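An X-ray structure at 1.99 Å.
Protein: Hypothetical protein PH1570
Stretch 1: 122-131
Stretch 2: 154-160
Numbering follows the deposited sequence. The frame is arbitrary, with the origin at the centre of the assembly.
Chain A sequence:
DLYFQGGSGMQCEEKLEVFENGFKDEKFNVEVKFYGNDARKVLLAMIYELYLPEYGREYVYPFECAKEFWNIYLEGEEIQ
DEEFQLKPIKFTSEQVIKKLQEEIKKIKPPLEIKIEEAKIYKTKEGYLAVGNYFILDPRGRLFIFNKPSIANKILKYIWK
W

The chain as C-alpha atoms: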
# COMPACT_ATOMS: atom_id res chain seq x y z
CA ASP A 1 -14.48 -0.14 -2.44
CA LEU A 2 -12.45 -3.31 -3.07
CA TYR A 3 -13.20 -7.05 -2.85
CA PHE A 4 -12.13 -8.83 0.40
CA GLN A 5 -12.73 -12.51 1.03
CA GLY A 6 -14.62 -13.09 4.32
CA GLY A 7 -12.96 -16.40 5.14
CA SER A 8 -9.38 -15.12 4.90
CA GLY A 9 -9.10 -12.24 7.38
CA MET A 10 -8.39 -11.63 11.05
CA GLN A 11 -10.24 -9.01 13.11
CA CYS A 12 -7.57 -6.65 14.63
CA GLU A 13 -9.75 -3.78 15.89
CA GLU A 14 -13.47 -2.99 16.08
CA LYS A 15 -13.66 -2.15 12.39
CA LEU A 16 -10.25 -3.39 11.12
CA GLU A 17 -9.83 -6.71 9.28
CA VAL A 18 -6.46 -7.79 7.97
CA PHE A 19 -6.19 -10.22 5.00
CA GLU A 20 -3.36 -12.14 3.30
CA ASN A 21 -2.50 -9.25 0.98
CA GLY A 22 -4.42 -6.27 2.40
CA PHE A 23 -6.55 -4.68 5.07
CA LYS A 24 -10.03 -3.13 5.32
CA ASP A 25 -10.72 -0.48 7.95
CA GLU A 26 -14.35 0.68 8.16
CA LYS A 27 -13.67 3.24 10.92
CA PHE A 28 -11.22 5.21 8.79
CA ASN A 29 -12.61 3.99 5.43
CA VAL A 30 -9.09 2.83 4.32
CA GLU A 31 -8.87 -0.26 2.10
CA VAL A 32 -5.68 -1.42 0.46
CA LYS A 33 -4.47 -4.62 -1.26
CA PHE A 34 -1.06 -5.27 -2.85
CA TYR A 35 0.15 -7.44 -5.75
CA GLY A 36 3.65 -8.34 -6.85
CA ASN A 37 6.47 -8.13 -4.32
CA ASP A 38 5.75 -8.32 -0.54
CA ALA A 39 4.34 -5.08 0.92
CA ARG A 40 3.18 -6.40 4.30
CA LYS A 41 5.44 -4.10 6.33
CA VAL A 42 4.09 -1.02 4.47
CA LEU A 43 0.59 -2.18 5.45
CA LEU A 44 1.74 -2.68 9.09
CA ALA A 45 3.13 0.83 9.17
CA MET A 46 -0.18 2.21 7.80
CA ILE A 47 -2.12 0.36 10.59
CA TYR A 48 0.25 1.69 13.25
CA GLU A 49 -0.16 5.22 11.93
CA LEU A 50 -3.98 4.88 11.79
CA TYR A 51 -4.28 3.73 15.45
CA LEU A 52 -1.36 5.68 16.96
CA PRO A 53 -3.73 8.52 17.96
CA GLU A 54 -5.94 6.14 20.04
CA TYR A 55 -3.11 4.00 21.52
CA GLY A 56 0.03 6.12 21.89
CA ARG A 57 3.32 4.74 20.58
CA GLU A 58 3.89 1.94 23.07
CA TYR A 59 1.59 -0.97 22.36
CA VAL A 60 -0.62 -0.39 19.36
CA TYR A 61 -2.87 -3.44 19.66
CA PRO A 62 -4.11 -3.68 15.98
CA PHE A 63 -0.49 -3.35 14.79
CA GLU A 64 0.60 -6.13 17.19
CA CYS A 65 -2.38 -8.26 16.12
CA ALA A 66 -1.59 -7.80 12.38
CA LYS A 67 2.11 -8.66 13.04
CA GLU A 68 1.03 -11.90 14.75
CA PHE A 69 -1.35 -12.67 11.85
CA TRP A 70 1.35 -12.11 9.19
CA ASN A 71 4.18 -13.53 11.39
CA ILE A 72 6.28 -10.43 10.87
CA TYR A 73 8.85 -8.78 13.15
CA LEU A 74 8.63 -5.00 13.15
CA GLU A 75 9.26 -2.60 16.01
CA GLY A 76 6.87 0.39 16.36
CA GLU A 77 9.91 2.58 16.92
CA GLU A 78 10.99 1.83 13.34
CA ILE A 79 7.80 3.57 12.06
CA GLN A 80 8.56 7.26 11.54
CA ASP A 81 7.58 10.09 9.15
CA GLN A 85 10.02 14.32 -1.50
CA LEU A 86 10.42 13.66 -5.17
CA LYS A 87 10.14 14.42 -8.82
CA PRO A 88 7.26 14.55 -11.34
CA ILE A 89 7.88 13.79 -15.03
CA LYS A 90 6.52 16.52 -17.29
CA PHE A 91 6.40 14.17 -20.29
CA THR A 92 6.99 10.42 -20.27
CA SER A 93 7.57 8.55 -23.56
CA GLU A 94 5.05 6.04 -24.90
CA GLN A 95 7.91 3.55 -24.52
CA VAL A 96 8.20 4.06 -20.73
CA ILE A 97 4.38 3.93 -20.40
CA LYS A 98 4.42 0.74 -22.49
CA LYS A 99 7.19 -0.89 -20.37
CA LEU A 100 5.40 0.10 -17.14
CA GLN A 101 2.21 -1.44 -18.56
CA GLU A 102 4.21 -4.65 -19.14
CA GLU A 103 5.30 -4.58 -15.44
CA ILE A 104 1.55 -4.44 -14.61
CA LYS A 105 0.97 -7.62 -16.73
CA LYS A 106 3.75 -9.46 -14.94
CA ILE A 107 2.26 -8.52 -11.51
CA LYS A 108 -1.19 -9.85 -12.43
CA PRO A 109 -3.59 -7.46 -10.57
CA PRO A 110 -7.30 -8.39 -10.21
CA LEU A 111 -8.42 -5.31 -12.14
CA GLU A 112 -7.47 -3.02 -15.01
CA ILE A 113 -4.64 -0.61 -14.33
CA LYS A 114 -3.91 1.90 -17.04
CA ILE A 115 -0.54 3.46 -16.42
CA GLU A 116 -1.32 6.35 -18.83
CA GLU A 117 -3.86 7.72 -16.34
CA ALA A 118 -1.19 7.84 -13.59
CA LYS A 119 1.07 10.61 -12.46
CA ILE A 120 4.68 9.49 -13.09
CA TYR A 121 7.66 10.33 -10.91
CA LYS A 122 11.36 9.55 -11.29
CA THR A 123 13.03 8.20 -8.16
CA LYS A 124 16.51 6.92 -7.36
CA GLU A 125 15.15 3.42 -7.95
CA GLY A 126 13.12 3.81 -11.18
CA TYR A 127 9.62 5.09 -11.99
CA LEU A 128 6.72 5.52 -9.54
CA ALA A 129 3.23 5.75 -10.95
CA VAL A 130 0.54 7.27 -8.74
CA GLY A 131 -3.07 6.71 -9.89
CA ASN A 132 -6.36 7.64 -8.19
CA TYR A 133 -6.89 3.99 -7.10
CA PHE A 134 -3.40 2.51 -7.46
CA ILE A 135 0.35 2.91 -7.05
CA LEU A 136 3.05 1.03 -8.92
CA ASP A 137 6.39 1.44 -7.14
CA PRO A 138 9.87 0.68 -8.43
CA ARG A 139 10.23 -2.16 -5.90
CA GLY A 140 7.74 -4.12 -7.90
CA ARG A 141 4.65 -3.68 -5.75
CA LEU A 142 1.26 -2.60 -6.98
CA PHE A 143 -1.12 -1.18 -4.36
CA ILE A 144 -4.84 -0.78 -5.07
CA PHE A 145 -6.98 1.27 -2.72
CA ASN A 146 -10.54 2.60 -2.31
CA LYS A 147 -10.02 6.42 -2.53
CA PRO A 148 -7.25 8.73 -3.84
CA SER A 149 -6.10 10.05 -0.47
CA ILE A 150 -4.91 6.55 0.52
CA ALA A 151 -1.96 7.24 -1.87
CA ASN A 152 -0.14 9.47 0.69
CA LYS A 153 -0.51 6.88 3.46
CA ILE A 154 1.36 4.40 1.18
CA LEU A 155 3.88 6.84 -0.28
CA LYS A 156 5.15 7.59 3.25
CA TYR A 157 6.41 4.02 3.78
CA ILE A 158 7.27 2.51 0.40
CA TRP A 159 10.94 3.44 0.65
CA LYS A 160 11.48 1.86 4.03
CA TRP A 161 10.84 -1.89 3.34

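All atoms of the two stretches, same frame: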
# COMPACT_ATOMS: atom_id res chain seq x y z
N LYS A 122 10.07 10.24 -11.25
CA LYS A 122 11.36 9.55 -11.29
C LYS A 122 11.97 9.53 -9.88
O LYS A 122 12.04 10.55 -9.20
CB LYS A 122 12.32 10.17 -12.31
CG LYS A 122 13.49 9.23 -12.70
CD LYS A 122 14.47 9.87 -13.70
CE LYS A 122 13.98 9.78 -15.15
NZ LYS A 122 15.04 10.09 -16.15
N THR A 123 12.37 8.35 -9.45
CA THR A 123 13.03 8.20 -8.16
C THR A 123 14.42 7.61 -8.37
O THR A 123 14.79 7.20 -9.49
CB THR A 123 12.22 7.32 -7.20
OG1 THR A 123 12.45 5.96 -7.51
CG2 THR A 123 10.70 7.62 -7.28
N LYS A 124 15.19 7.51 -7.28
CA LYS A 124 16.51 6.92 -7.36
C LYS A 124 16.46 5.45 -7.72
O LYS A 124 17.48 4.87 -7.99
CB LYS A 124 17.29 7.15 -6.06
CG LYS A 124 17.90 8.57 -6.00
CD LYS A 124 18.71 8.86 -4.72
CE LYS A 124 19.25 10.30 -4.72
NZ LYS A 124 19.77 10.71 -3.36
N GLU A 125 15.27 4.86 -7.72
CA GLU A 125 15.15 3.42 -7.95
C GLU A 125 14.39 3.05 -9.23
O GLU A 125 14.18 1.85 -9.51
CB GLU A 125 14.50 2.77 -6.73
CG GLU A 125 15.34 2.94 -5.49
CD GLU A 125 14.78 2.28 -4.27
OE1 GLU A 125 13.93 1.40 -4.40
OE2 GLU A 125 15.19 2.64 -3.16
N GLY A 126 13.94 4.06 -9.98
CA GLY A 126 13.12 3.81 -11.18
C GLY A 126 11.86 4.66 -11.12
O GLY A 126 11.82 5.64 -10.37
N TYR A 127 10.85 4.30 -11.89
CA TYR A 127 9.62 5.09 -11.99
C TYR A 127 8.58 4.65 -10.96
O TYR A 127 8.43 3.43 -10.68
CB TYR A 127 9.01 4.94 -13.39
CG TYR A 127 9.85 5.58 -14.47
CD1 TYR A 127 9.94 6.98 -14.55
CD2 TYR A 127 10.55 4.81 -15.42
CE1 TYR A 127 10.71 7.60 -15.54
CE2 TYR A 127 11.34 5.43 -16.43
CZ TYR A 127 11.41 6.82 -16.47
OH TYR A 127 12.15 7.47 -17.44
N LEU A 128 7.85 5.65 -10.46
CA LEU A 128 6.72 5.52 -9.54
C LEU A 128 5.52 6.09 -10.23
O LEU A 128 5.56 7.24 -10.71
CB LEU A 128 7.03 6.35 -8.27
CG LEU A 128 5.87 6.57 -7.28
CD1 LEU A 128 5.59 5.28 -6.52
CD2 LEU A 128 6.21 7.65 -6.28
N ALA A 129 4.45 5.31 -10.30
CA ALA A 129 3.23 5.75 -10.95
C ALA A 129 2.16 5.84 -9.90
O ALA A 129 1.86 4.84 -9.24
CB ALA A 129 2.82 4.75 -12.03
N VAL A 130 1.61 7.04 -9.73
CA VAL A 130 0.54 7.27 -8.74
C VAL A 130 -0.78 7.53 -9.49
O VAL A 130 -0.93 8.58 -10.16
CB VAL A 130 0.92 8.42 -7.72
CG1 VAL A 130 -0.13 8.56 -6.63
CG2 VAL A 130 2.27 8.20 -7.11
N GLY A 131 -1.72 6.59 -9.35
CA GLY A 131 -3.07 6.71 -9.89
C GLY A 131 -4.07 7.10 -8.81
O GLY A 131 -3.73 7.16 -7.62
N ILE A 154 0.43 5.38 1.78
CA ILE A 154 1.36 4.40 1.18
C ILE A 154 2.70 5.02 0.88
O ILE A 154 3.75 4.45 1.24
CB ILE A 154 0.75 3.72 -0.09
CG1 ILE A 154 -0.48 2.89 0.27
CG2 ILE A 154 1.77 2.79 -0.83
CD1 ILE A 154 -1.41 2.65 -0.93
N LEU A 155 2.68 6.19 0.23
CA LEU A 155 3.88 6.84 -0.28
C LEU A 155 4.87 7.11 0.85
O LEU A 155 6.09 7.10 0.62
CB LEU A 155 3.53 8.14 -0.99
CG LEU A 155 2.83 8.06 -2.36
CD1 LEU A 155 2.41 9.48 -2.85
CD2 LEU A 155 3.76 7.35 -3.35
N LYS A 156 4.34 7.29 2.06
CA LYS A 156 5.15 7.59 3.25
C LYS A 156 6.11 6.43 3.63
O LYS A 156 7.18 6.66 4.22
CB LYS A 156 4.23 7.93 4.42
CG LYS A 156 4.90 8.11 5.76
CD LYS A 156 3.90 8.55 6.84
CE LYS A 156 2.96 9.62 6.32
NZ LYS A 156 2.06 10.06 7.41
N TYR A 157 5.74 5.21 3.26
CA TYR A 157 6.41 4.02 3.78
C TYR A 157 7.01 3.12 2.72
O TYR A 157 7.66 2.10 3.06
CB TYR A 157 5.45 3.19 4.63
CG TYR A 157 4.99 3.94 5.85
CD1 TYR A 157 5.90 4.35 6.81
CD2 TYR A 157 3.64 4.21 6.04
CE1 TYR A 157 5.47 5.04 7.95
CE2 TYR A 157 3.20 4.90 7.17
CZ TYR A 157 4.12 5.31 8.10
OH TYR A 157 3.68 5.98 9.21
N ILE A 158 6.84 3.47 1.45
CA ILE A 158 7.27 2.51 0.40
C ILE A 158 8.76 2.46 0.21
O ILE A 158 9.26 1.59 -0.54
CB ILE A 158 6.64 2.75 -1.00
CG1 ILE A 158 6.92 4.17 -1.50
CG2 ILE A 158 5.19 2.30 -1.02
CD1 ILE A 158 6.44 4.39 -2.96
N TRP A 159 9.48 3.40 0.83
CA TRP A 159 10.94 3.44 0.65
C TRP A 159 11.66 2.73 1.75
O TRP A 159 12.85 2.47 1.63
CB TRP A 159 11.43 4.88 0.54
CG TRP A 159 10.79 5.54 -0.58
CD1 TRP A 159 9.91 6.58 -0.53
CD2 TRP A 159 10.91 5.17 -1.97
NE1 TRP A 159 9.49 6.90 -1.80
CE2 TRP A 159 10.08 6.06 -2.70
CE3 TRP A 159 11.64 4.19 -2.67
CZ2 TRP A 159 9.96 5.99 -4.10
CZ3 TRP A 159 11.52 4.12 -4.07
CH2 TRP A 159 10.70 5.03 -4.76
N LYS A 160 10.93 2.44 2.82
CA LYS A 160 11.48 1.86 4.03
C LYS A 160 11.60 0.32 4.06
O LYS A 160 12.35 -0.21 4.89
CB LYS A 160 10.68 2.33 5.26
CG LYS A 160 11.25 3.52 6.00
CD LYS A 160 11.29 3.21 7.51
CE LYS A 160 11.53 4.45 8.39
NZ LYS A 160 10.45 5.48 8.23

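The two stretches are joined by side chains alone: no hydrogen bond crosses between them, and their backbones stay well apart, with the CA atoms of Val-130 and Leu-155 separated by 9.1 Å and those of Glu-125 and Trp-159 by 9.6 Å. The contact buries 289 Å² in total, and Trp-159, Leu-128 and Leu-155 account for most of it.

Trp-159 contributes the largest share, 92 Å². Its CA-to-CB bond points sideways relative to the strand segment, but with chi1 at -59° (m) and chi2 at 114° the indole extends until its six-membered ring meets the turn that links the two strands. There CH2 lies 3.4 Å from OG1 of Thr-123, and CZ3 lies 3.6 Å from OE1 of Glu-125, which sits at the ring edge, near its plane. An aromatic edge carries a slight positive charge and tolerates a carboxylate oxygen well. The length of the indole suits this position, since a wide gap between the backbones has to be spanned.

The surface that receives the ring is a type I turn from Thr-123 to Gly-126, closed by a backbone bond from Gly-126 N to Thr-123 O (3.3 Å) and another from Thr-123 N to Gly-126 O (2.9 Å). The Thr-123 side chain, in the p rotamer, reinforces it: OG1 accepts from Glu-125 N at 3.0 Å and donates to Gly-126 O at 2.9 Å. The hydroxyl is thus satisfied within its own stretch and can pack against the indole without needing a polar partner there. Gly-126 adopts phi/psi of 129/-161°, at which a CB would be jammed against the preceding carbonyl oxygen. Both carboxylate oxygens of Glu-125 are hydrogen-bonded elsewhere in the structure.

Further along the strand the contact becomes wholly apolar. Leu-128 is buried and points toward the second stretch, giving up 50 Å². In its t,p rotamer, Leu-128 brings CD2 to 3.8 Å from CD2 of Leu-155 and CD1 to 3.8 Å from CD1 of Ile-158; Leu-128 CD1 also lies 4.2 Å from CD2 of Leu-155. An aliphatic side chain suits this buried place, where its neighbours across the contact are the methyl groups of Leu-155 and Ile-158. Leu-155, in the helical part of its stretch, has 49 Å² covered by the strand segment and uses the same CD2 to reach Val-130, whose CG2 lies 4.1 Å away. The strand alternation is evident here: Leu-128 and Val-130 point toward the second stretch, whereas Tyr-127 points away and Ala-129 is out of reach.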